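Local atomic coordinates of DMATS type aromatic prenyltransferase (Micromonospora olivasterospora, PDB entry 6ZRY), a protein that probably transfers a dimethylallyl group to the indole ring of tryptophan, as a bacterial aromatic prenyltransferase of the ABBA-barrel fold. Residues L167-L179 with S261-G273. Residues are numbered along the deposited sequence; the frame is centred on the assembly and turned at random. Where two conformers were deposited one is given.
Sequences LHRLGLGASYRAL and SYTFTEGADRPVG
The carbonyl O of A268 accepts hydrogen bonds from two waters that join it to the start of helix 174-182. Water 3 accepts a bond from S175 OG at 2.7 Å and donates to A268 O and T265 O. Water 2 takes the N-H of A174 and also donates to A268 O. Water 1 donates to G171 O and accepts the N-H of G267, within the type II turn T265 to A268. The S175 hydroxyl lies beside its own backbone N (chi1 -62°), which turns it to water 3. Backbones also meet directly: S175 CA makes a CA-H...O contact to D269 O at 3.4 Å. R270 NH1 donates to the same D269 O from well above the carbonyl plane, and A178 CB rests 3.7 Å from this nitrogen. D269 binds calcium in another structure of this protein; none is bound here.

Beneath these polar groups, F264 reaches from strand 258-265 to helices 159-170 and 174-182. S175 CB approaches its CD1 at 3.5 Å, and the backbone N of Y176 lies over one face. L167 CD1 touches CD2 and CE2. With CG anti to its backbone N (chi1 -180°), L179 extends both methyls to rings: CD2 to the F264 edge, CD1 over the Y262 face, 3.7 Å from the centroid, as a CH-pi contact. An alanine in place of F264 would probably open a gap between L167, Y176 and L179.

The contact lays the ends of two outer-layer helices on a barrel strand, joined by apolar packing and bridging waters.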
loop_
_atom_site.group_PDB
_atom_site.type_symbol
_atom_site.label_atom_id
_atom_site.label_comp_id
_atom_site.label_asym_id
_atom_site.label_seq_id
_atom_site.Cartn_x
_atom_site.Cartn_y
_atom_site.Cartn_z
ATOM N N LEU A 167 -16.238 -8.251 8.266
ATOM C CA LEU A 167 -16.442 -9.127 7.092
ATOM C C LEU A 167 -17.830 -9.773 7.163
ATOM O O LEU A 167 -18.500 -9.786 6.141
ATOM C CB LEU A 167 -15.340 -10.171 7.019
ATOM C CG LEU A 167 -13.965 -9.628 6.687
ATOM C CD1 LEU A 167 -12.960 -10.761 6.664
ATOM C CD2 LEU A 167 -13.983 -8.899 5.363
ATOM N N HIS A 168 -18.277 -10.222 8.337
ATOM C CA HIS A 168 -19.649 -10.790 8.509
ATOM C C HIS A 168 -20.699 -9.774 8.044
ATOM O O HIS A 168 -21.599 -10.138 7.258
ATOM C CB HIS A 168 -19.888 -11.218 9.963
ATOM C CG HIS A 168 -21.273 -11.712 10.184
ATOM N ND1 HIS A 168 -21.829 -12.688 9.398
ATOM C CD2 HIS A 168 -22.218 -11.337 11.045
ATOM C CE1 HIS A 168 -23.064 -12.888 9.776
ATOM N NE2 HIS A 168 -23.324 -12.080 10.776
ATOM N N ARG A 169 -20.581 -8.526 8.466
ATOM C CA ARG A 169 -21.544 -7.474 8.070
ATOM C C ARG A 169 -21.576 -7.346 6.556
ATOM O O ARG A 169 -22.619 -7.037 6.026
ATOM C CB ARG A 169 -21.197 -6.120 8.654
ATOM C CG ARG A 169 -21.492 -6.017 10.133
ATOM C CD ARG A 169 -22.220 -4.742 10.426
ATOM N NE ARG A 169 -22.221 -4.499 11.852
ATOM C CZ ARG A 169 -21.839 -3.379 12.429
ATOM N NH1 ARG A 169 -21.442 -2.340 11.705
ATOM N NH2 ARG A 169 -21.884 -3.294 13.747
ATOM N N LEU A 170 -20.450 -7.526 5.888
ATOM C CA LEU A 170 -20.377 -7.280 4.431
ATOM C C LEU A 170 -20.871 -8.494 3.651
ATOM O O LEU A 170 -20.987 -8.373 2.436
ATOM C CB LEU A 170 -18.942 -6.913 4.081
ATOM C CG LEU A 170 -18.510 -5.537 4.578
ATOM C CD1 LEU A 170 -17.018 -5.334 4.336
ATOM C CD2 LEU A 170 -19.316 -4.437 3.892
ATOM N N GLY A 171 -21.152 -9.625 4.326
ATOM C CA GLY A 171 -21.580 -10.868 3.674
ATOM C C GLY A 171 -20.391 -11.684 3.216
ATOM O O GLY A 171 -20.560 -12.552 2.343
ATOM N N LEU A 172 -19.239 -11.431 3.809
ATOM C CA LEU A 172 -17.997 -12.182 3.633
ATOM C C LEU A 172 -17.772 -12.964 4.932
ATOM O O LEU A 172 -18.718 -12.999 5.788
ATOM C CB LEU A 172 -16.865 -11.188 3.317
ATOM C CG LEU A 172 -17.068 -10.373 2.025
ATOM C CD1 LEU A 172 -16.024 -9.272 1.873
ATOM C CD2 LEU A 172 -17.060 -11.290 0.805
ATOM N N GLY A 173 -16.627 -13.565 5.106
ATOM C CA GLY A 173 -16.291 -14.208 6.379
ATOM C C GLY A 173 -15.735 -15.607 6.187
ATOM O O GLY A 173 -14.866 -15.970 6.970
ATOM N N ALA A 174 -16.201 -16.359 5.183
ATOM C CA ALA A 174 -15.821 -17.784 4.996
ATOM C C ALA A 174 -14.353 -17.862 4.561
ATOM O O ALA A 174 -13.596 -18.680 5.154
ATOM C CB ALA A 174 -16.728 -18.470 4.018
ATOM N N SER A 175 -13.919 -17.030 3.600
ATOM C CA SER A 175 -12.489 -17.030 3.168
ATOM C C SER A 175 -11.635 -16.588 4.338
ATOM O O SER A 175 -10.542 -17.185 4.582
ATOM C CB SER A 175 -12.268 -16.194 1.965
ATOM O OG SER A 175 -13.006 -16.710 0.875
ATOM N N TYR A 176 -12.122 -15.607 5.085
ATOM C CA TYR A 176 -11.403 -15.096 6.263
ATOM C C TYR A 176 -11.282 -16.223 7.287
ATOM O O TYR A 176 -10.197 -16.395 7.883
ATOM C CB TYR A 176 -12.098 -13.857 6.837
ATOM C CG TYR A 176 -11.433 -13.323 8.075
ATOM C CD1 TYR A 176 -10.122 -12.865 8.053
ATOM C CD2 TYR A 176 -12.107 -13.294 9.288
ATOM C CE1 TYR A 176 -9.502 -12.388 9.199
ATOM C CE2 TYR A 176 -11.507 -12.799 10.434
ATOM C CZ TYR A 176 -10.198 -12.348 10.392
ATOM O OH TYR A 176 -9.624 -11.858 11.538
ATOM N N ARG A 177 -12.364 -16.967 7.510
ATOM C CA ARG A 177 -12.371 -18.102 8.480
ATOM C C ARG A 177 -11.310 -19.122 8.024
ATOM O O ARG A 177 -10.557 -19.594 8.870
ATOM C CB ARG A 177 -13.772 -18.720 8.631
ATOM C CG ARG A 177 -14.597 -18.108 9.759
ATOM C CD ARG A 177 -15.933 -18.791 10.026
ATOM N NE ARG A 177 -16.948 -18.322 9.095
ATOM C CZ ARG A 177 -17.385 -18.974 8.011
ATOM N NH1 ARG A 177 -16.918 -20.174 7.691
ATOM N NH2 ARG A 177 -18.302 -18.414 7.244
ATOM N N ALA A 178 -11.227 -19.382 6.715
ATOM C CA ALA A 178 -10.201 -20.263 6.102
ATOM C C ALA A 178 -8.801 -19.734 6.446
ATOM O O ALA A 178 -7.931 -20.542 6.813
ATOM C CB ALA A 178 -10.403 -20.363 4.611
ATOM N N LEU A 179 -8.598 -18.409 6.386
ATOM C CA LEU A 179 -7.284 -17.816 6.701
ATOM C C LEU A 179 -7.014 -17.946 8.202
ATOM O O LEU A 179 -5.919 -18.371 8.554
ATOM C CB LEU A 179 -7.241 -16.364 6.212
ATOM C CG LEU A 179 -5.936 -15.597 6.459
ATOM C CD1 LEU A 179 -4.804 -16.133 5.623
ATOM C CD2 LEU A 179 -6.120 -14.119 6.177
ATOM N N SER A 261 -1.261 -10.035 1.142
ATOM C CA SER A 261 -2.657 -9.567 1.063
ATOM C C SER A 261 -3.535 -10.634 0.420
ATOM O O SER A 261 -3.048 -11.406 -0.414
ATOM C CB SER A 261 -2.784 -8.231 0.393
ATOM O OG SER A 261 -2.593 -8.341 -0.988
ATOM N N TYR A 262 -4.755 -10.706 0.920
ATOM C CA TYR A 262 -5.786 -11.691 0.580
ATOM C C TYR A 262 -6.997 -10.955 0.073
ATOM O O TYR A 262 -7.473 -10.054 0.752
ATOM C CB TYR A 262 -6.108 -12.520 1.830
ATOM C CG TYR A 262 -4.921 -13.286 2.340
ATOM C CD1 TYR A 262 -3.988 -12.711 3.202
ATOM C CD2 TYR A 262 -4.663 -14.547 1.851
ATOM C CE1 TYR A 262 -2.853 -13.409 3.610
ATOM C CE2 TYR A 262 -3.560 -15.271 2.266
ATOM C CZ TYR A 262 -2.659 -14.714 3.156
ATOM O OH TYR A 262 -1.570 -15.469 3.522
ATOM N N THR A 263 -7.495 -11.321 -1.081
ATOM C CA THR A 263 -8.709 -10.743 -1.658
ATOM C C THR A 263 -9.883 -11.657 -1.339
ATOM O O THR A 263 -9.865 -12.804 -1.792
ATOM C CB THR A 263 -8.556 -10.494 -3.154
ATOM O OG1 THR A 263 -7.446 -9.623 -3.325
ATOM C CG2 THR A 263 -9.768 -9.832 -3.747
ATOM N N PHE A 264 -10.836 -11.143 -0.568
ATOM C CA PHE A 264 -12.085 -11.824 -0.145
ATOM C C PHE A 264 -13.216 -11.324 -1.023
ATOM O O PHE A 264 -13.390 -10.081 -1.173
ATOM C CB PHE A 264 -12.407 -11.557 1.323
ATOM C CG PHE A 264 -11.317 -11.926 2.287
ATOM C CD1 PHE A 264 -10.595 -13.103 2.133
ATOM C CD2 PHE A 264 -11.007 -11.107 3.362
ATOM C CE1 PHE A 264 -9.607 -13.463 3.045
ATOM C CE2 PHE A 264 -10.010 -11.467 4.259
ATOM C CZ PHE A 264 -9.308 -12.636 4.091
ATOM N N THR A 265 -13.969 -12.247 -1.580
ATOM C CA THR A 265 -15.093 -11.935 -2.477
ATOM C C THR A 265 -16.333 -12.737 -2.057
ATOM O O THR A 265 -16.175 -13.813 -1.423
ATOM C CB THR A 265 -14.656 -12.159 -3.928
ATOM O OG1 THR A 265 -15.663 -11.532 -4.713
ATOM C CG2 THR A 265 -14.468 -13.624 -4.275
ATOM N N GLU A 266 -17.512 -12.208 -2.400
ATOM C CA GLU A 266 -18.829 -12.825 -2.110
ATOM C C GLU A 266 -18.929 -14.223 -2.720
ATOM O O GLU A 266 -18.524 -14.404 -3.884
ATOM C CB GLU A 266 -19.938 -11.993 -2.715
ATOM C CG GLU A 266 -20.297 -10.787 -1.906
ATOM C CD GLU A 266 -21.603 -10.171 -2.372
ATOM O OE1 GLU A 266 -21.663 -8.958 -2.463
ATOM O OE2 GLU A 266 -22.549 -10.941 -2.669
ATOM N N GLY A 267 -19.454 -15.164 -1.949
ATOM C CA GLY A 267 -19.803 -16.508 -2.423
ATOM C C GLY A 267 -18.614 -17.452 -2.508
ATOM O O GLY A 267 -18.839 -18.609 -2.880
ATOM N N ALA A 268 -17.392 -17.006 -2.178
ATOM C CA ALA A 268 -16.170 -17.849 -2.197
ATOM C C ALA A 268 -15.823 -18.248 -0.762
ATOM O O ALA A 268 -16.121 -17.434 0.162
ATOM C CB ALA A 268 -15.028 -17.114 -2.853
ATOM N N ASP A 269 -15.224 -19.437 -0.550
ATOM C CA ASP A 269 -14.779 -19.848 0.809
ATOM C C ASP A 269 -13.253 -19.853 0.886
ATOM O O ASP A 269 -12.730 -20.150 1.957
ATOM C CB ASP A 269 -15.431 -21.162 1.238
ATOM C CG ASP A 269 -14.850 -22.424 0.604
ATOM O OD1 ASP A 269 -14.031 -22.282 -0.350
ATOM O OD2 ASP A 269 -15.224 -23.579 1.106
ATOM N N ARG A 270 -12.561 -19.515 -0.204
ATOM C CA ARG A 270 -11.081 -19.302 -0.192
ATOM C C ARG A 270 -10.820 -17.917 -0.795
ATOM O O ARG A 270 -11.567 -17.466 -1.663
ATOM C CB ARG A 270 -10.327 -20.416 -0.956
ATOM C CG ARG A 270 -10.493 -21.843 -0.393
ATOM C CD ARG A 270 -9.742 -22.100 0.925
ATOM N NE ARG A 270 -9.955 -23.468 1.439
ATOM C CZ ARG A 270 -11.003 -23.861 2.198
ATOM N NH1 ARG A 270 -11.933 -23.000 2.555
ATOM N NH2 ARG A 270 -11.109 -25.133 2.595
ATOM N N PRO A 271 -9.784 -17.178 -0.336
ATOM C CA PRO A 271 -9.393 -15.938 -1.011
ATOM C C PRO A 271 -9.159 -16.244 -2.487
ATOM O O PRO A 271 -8.699 -17.341 -2.766
ATOM C CB PRO A 271 -8.098 -15.502 -0.318
ATOM C CG PRO A 271 -8.134 -16.216 1.048
ATOM C CD PRO A 271 -8.928 -17.487 0.818
ATOM N N VAL A 272 -9.463 -15.281 -3.375
ATOM C CA VAL A 272 -9.407 -15.438 -4.863
ATOM C C VAL A 272 -8.220 -14.670 -5.445
ATOM O O VAL A 272 -8.056 -14.678 -6.678
ATOM C CB VAL A 272 -10.719 -14.997 -5.511
ATOM C CG1 VAL A 272 -11.873 -15.888 -5.057
ATOM C CG2 VAL A 272 -11.034 -13.527 -5.247
ATOM N N GLY A 273 -7.480 -13.963 -4.615
ATOM C CA GLY A 273 -6.316 -13.180 -5.038
ATOM C C GLY A 273 -5.360 -13.119 -3.907
ATOM O O GLY A 273 -5.846 -13.126 -2.735
HETATM O O HOH W 1 -19.550 -14.665 1.214
HETATM O O HOH W 2 -17.291 -15.506 2.214
HETATM O O HOH W 3 -14.954 -14.886 1.219
#